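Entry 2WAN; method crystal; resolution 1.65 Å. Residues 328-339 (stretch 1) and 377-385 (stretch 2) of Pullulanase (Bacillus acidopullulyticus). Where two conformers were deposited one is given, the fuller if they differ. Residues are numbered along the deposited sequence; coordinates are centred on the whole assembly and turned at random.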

# COMPACT_ATOMS: atom_id res chain seq x y z
N SER A 328 19.94 -24.31 11.29
CA SER A 328 20.75 -23.09 11.30
C SER A 328 19.86 -21.87 11.50
O SER A 328 18.74 -21.81 10.95
N PHE A 329 20.37 -20.91 12.26
CA PHE A 329 19.63 -19.70 12.63
C PHE A 329 20.45 -18.51 12.17
O PHE A 329 21.69 -18.54 12.21
N ARG A 330 19.76 -17.47 11.71
CA ARG A 330 20.43 -16.22 11.34
C ARG A 330 19.49 -15.05 11.54
O ARG A 330 18.31 -15.12 11.15
N VAL A 331 20.01 -14.01 12.18
CA VAL A 331 19.23 -12.80 12.49
C VAL A 331 20.08 -11.56 12.23
O VAL A 331 21.29 -11.56 12.50
N TRP A 332 19.46 -10.50 11.69
CA TRP A 332 20.14 -9.24 11.44
C TRP A 332 20.01 -8.32 12.66
O TRP A 332 18.91 -7.91 13.02
N ALA A 333 21.13 -8.03 13.32
CA ALA A 333 21.11 -7.19 14.52
C ALA A 333 22.42 -6.39 14.59
O ALA A 333 23.27 -6.65 15.46
N PRO A 334 22.56 -5.41 13.69
CA PRO A 334 23.84 -4.72 13.47
C PRO A 334 24.30 -3.83 14.62
O PRO A 334 25.48 -3.45 14.66
N THR A 335 23.40 -3.50 15.53
CA THR A 335 23.78 -2.67 16.68
C THR A 335 23.92 -3.45 17.99
O THR A 335 24.32 -2.90 19.02
N ALA A 336 23.60 -4.75 17.96
CA ALA A 336 23.66 -5.56 19.17
C ALA A 336 25.11 -5.80 19.62
O ALA A 336 26.01 -5.94 18.79
N SER A 337 25.32 -5.81 20.94
CA SER A 337 26.61 -6.22 21.51
C SER A 337 26.68 -7.73 21.71
O SER A 337 27.76 -8.33 21.72
N ASN A 338 25.50 -8.35 21.88
CA ASN A 338 25.40 -9.79 22.04
C ASN A 338 24.04 -10.29 21.56
O ASN A 338 23.03 -9.63 21.77
N VAL A 339 24.05 -11.47 20.93
CA VAL A 339 22.80 -12.19 20.62
C VAL A 339 22.95 -13.65 21.05
O VAL A 339 23.91 -14.32 20.68
N TYR A 377 10.84 -24.89 20.24
CA TYR A 377 10.50 -23.46 20.25
C TYR A 377 11.75 -22.64 20.51
O TYR A 377 12.72 -23.12 21.11
N TYR A 378 11.75 -21.39 20.05
CA TYR A 378 12.93 -20.56 20.27
C TYR A 378 12.64 -19.07 20.31
O TYR A 378 11.58 -18.59 19.87
N LEU A 379 13.59 -18.36 20.90
CA LEU A 379 13.61 -16.91 20.93
C LEU A 379 15.04 -16.45 20.73
O LEU A 379 15.99 -17.22 21.00
N TYR A 380 15.19 -15.22 20.25
CA TYR A 380 16.50 -14.52 20.31
C TYR A 380 16.56 -13.62 21.53
O TYR A 380 15.60 -12.91 21.84
N GLN A 381 17.70 -13.65 22.22
CA GLN A 381 17.94 -12.75 23.32
C GLN A 381 18.98 -11.73 22.86
O GLN A 381 20.13 -12.08 22.54
N VAL A 382 18.56 -10.48 22.77
CA VAL A 382 19.34 -9.45 22.09
C VAL A 382 19.72 -8.35 23.07
O VAL A 382 18.84 -7.74 23.69
N THR A 383 21.03 -8.13 23.20
CA THR A 383 21.55 -7.05 24.02
C THR A 383 21.94 -5.88 23.12
O THR A 383 22.82 -6.02 22.26
N VAL A 384 21.29 -4.74 23.31
CA VAL A 384 21.64 -3.53 22.58
C VAL A 384 21.97 -2.43 23.56
O VAL A 384 21.12 -2.01 24.35
N ASN A 385 23.22 -1.95 23.50
CA ASN A 385 23.68 -0.92 24.41
C ASN A 385 23.33 -1.26 25.85
O ASN A 385 23.80 -2.26 26.39

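From Y377 to Y380, side chains that face the other stretch alternate with ones out of reach. Y377 and L379 are out of reach, while Y378 and Y380 point toward it. Y378, chi1 p, offers a ring face to the edge of F329 (chi1 m): F329 CD2 lies 3.7 Å from Y378 CE2, with planes at 66°, so two aromatics meet edge-to-face. Y380, chi1 m, has the largest covered area. V331 (p) sets its CB over the ring face, 3.7 Å from Y380 CE2, while F329 CB sits at the ring edge, 3.8 Å from Y380 OH, a hydroxyl bonded elsewhere.

V382 and T383 pair antiparallel with V339 and N338. V382 and V339, both t, share one face of the sheet, V339 CG1 being 4.3 Å from V382 CG2, and A336 CB packs 3.9 Å from V382 CG1. T383 (m) and N338 (t) take the other face, where a water bridges N338 ND2 (3.2 Å) and T383 OG1 (3.0 Å). The backbone fixes this register: T383 N donates to N338 O at 2.9 Å, and S337 N to T383 O at 2.8 Å. V384 (t) closes the apolar patch, its CG2 4.2 Å from A336 CB and its CG1 3.9 Å from T335 OG1. At N385 a second water links the backbones, accepting from N385 N and donating to T335 O, both at 2.8 Å.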

# COMPACT_ATOMS: atom_id res chain seq x y z
CB SER A 328 21.52 -22.94 9.98
OG SER A 328 22.43 -24.01 9.83
CB PHE A 329 19.42 -19.62 14.14
CG PHE A 329 18.68 -20.81 14.71
CD1 PHE A 329 19.34 -22.01 14.99
CD2 PHE A 329 17.31 -20.71 14.99
CE1 PHE A 329 18.65 -23.10 15.53
CE2 PHE A 329 16.61 -21.79 15.54
CZ PHE A 329 17.28 -23.00 15.81
CB ARG A 330 20.95 -16.24 9.90
CG ARG A 330 21.93 -15.06 9.63
CD ARG A 330 22.43 -15.00 8.19
NE ARG A 330 23.33 -16.11 7.85
CZ ARG A 330 24.66 -16.06 7.93
NH1 ARG A 330 25.27 -14.96 8.37
NH2 ARG A 330 25.39 -17.11 7.58
CB VAL A 331 18.69 -12.81 13.96
CG1 VAL A 331 19.84 -12.80 14.99
CG2 VAL A 331 17.71 -11.65 14.21
CB TRP A 332 19.56 -8.56 10.19
CG TRP A 332 20.34 -7.34 9.72
CD1 TRP A 332 21.62 -7.33 9.22
CD2 TRP A 332 19.88 -5.99 9.71
NE1 TRP A 332 21.98 -6.03 8.89
CE2 TRP A 332 20.93 -5.19 9.18
CE3 TRP A 332 18.67 -5.38 10.07
CZ2 TRP A 332 20.80 -3.80 9.02
CZ3 TRP A 332 18.55 -4.00 9.92
CH2 TRP A 332 19.61 -3.23 9.40
CB ALA A 333 20.92 -8.03 15.77
CB PRO A 334 23.58 -3.88 12.21
CG PRO A 334 22.12 -3.60 12.25
CD PRO A 334 21.51 -4.89 12.79
CB THR A 335 22.80 -1.51 16.89
OG1 THR A 335 21.53 -2.05 17.26
CG2 THR A 335 22.67 -0.67 15.62
CB ALA A 336 22.95 -6.90 18.97
CB SER A 337 26.88 -5.49 22.83
OG SER A 337 25.90 -5.81 23.81
CB ASN A 338 25.57 -10.18 23.51
CG ASN A 338 25.92 -11.64 23.68
OD1 ASN A 338 26.39 -12.29 22.75
ND2 ASN A 338 25.68 -12.18 24.87
CB VAL A 339 22.40 -12.12 19.12
CG1 VAL A 339 21.05 -12.82 18.90
CG2 VAL A 339 22.32 -10.68 18.62
CB TYR A 377 9.41 -23.16 21.28
CG TYR A 377 8.09 -23.86 20.97
CD1 TYR A 377 7.86 -25.19 21.40
CD2 TYR A 377 7.11 -23.22 20.22
CE1 TYR A 377 6.65 -25.83 21.11
CE2 TYR A 377 5.90 -23.87 19.92
CZ TYR A 377 5.68 -25.17 20.37
OH TYR A 377 4.47 -25.79 20.07
CB TYR A 378 14.01 -20.83 19.22
CG TYR A 378 13.79 -20.25 17.81
CD1 TYR A 378 12.80 -20.77 16.96
CD2 TYR A 378 14.60 -19.21 17.32
CE1 TYR A 378 12.62 -20.26 15.67
CE2 TYR A 378 14.42 -18.69 16.02
CZ TYR A 378 13.44 -19.23 15.21
OH TYR A 378 13.26 -18.77 13.94
CB LEU A 379 13.14 -16.38 22.29
CG LEU A 379 11.66 -16.49 22.64
CD1 LEU A 379 11.42 -16.18 24.11
CD2 LEU A 379 10.83 -15.57 21.73
CB TYR A 380 16.77 -13.69 19.04
CG TYR A 380 16.82 -14.51 17.77
CD1 TYR A 380 17.69 -15.60 17.64
CD2 TYR A 380 16.02 -14.17 16.67
CE1 TYR A 380 17.74 -16.35 16.46
CE2 TYR A 380 16.09 -14.90 15.48
CZ TYR A 380 16.93 -16.00 15.39
OH TYR A 380 16.98 -16.73 14.24
CB GLN A 381 18.40 -13.54 24.55
CG GLN A 381 18.58 -12.66 25.80
CD GLN A 381 18.98 -13.47 27.02
OE1 GLN A 381 18.16 -13.71 27.90
NE2 GLN A 381 20.22 -13.92 27.05
CB VAL A 382 18.55 -8.81 20.91
CG1 VAL A 382 19.40 -7.79 20.18
CG2 VAL A 382 18.05 -9.88 19.93
CB THR A 383 22.77 -7.51 24.87
OG1 THR A 383 22.37 -8.62 25.69
CG2 THR A 383 23.27 -6.36 25.75
CB VAL A 384 20.49 -3.06 21.66
CG1 VAL A 384 20.80 -1.67 21.12
CG2 VAL A 384 20.28 -4.03 20.52
CB ASN A 385 23.08 0.43 24.01
CG ASN A 385 23.91 1.60 24.48
OD1 ASN A 385 24.97 1.42 25.06
ND2 ASN A 385 23.42 2.81 24.21
O HOH W 1 25.12 -2.78 21.67
O HOH W 2 24.65 -10.09 27.00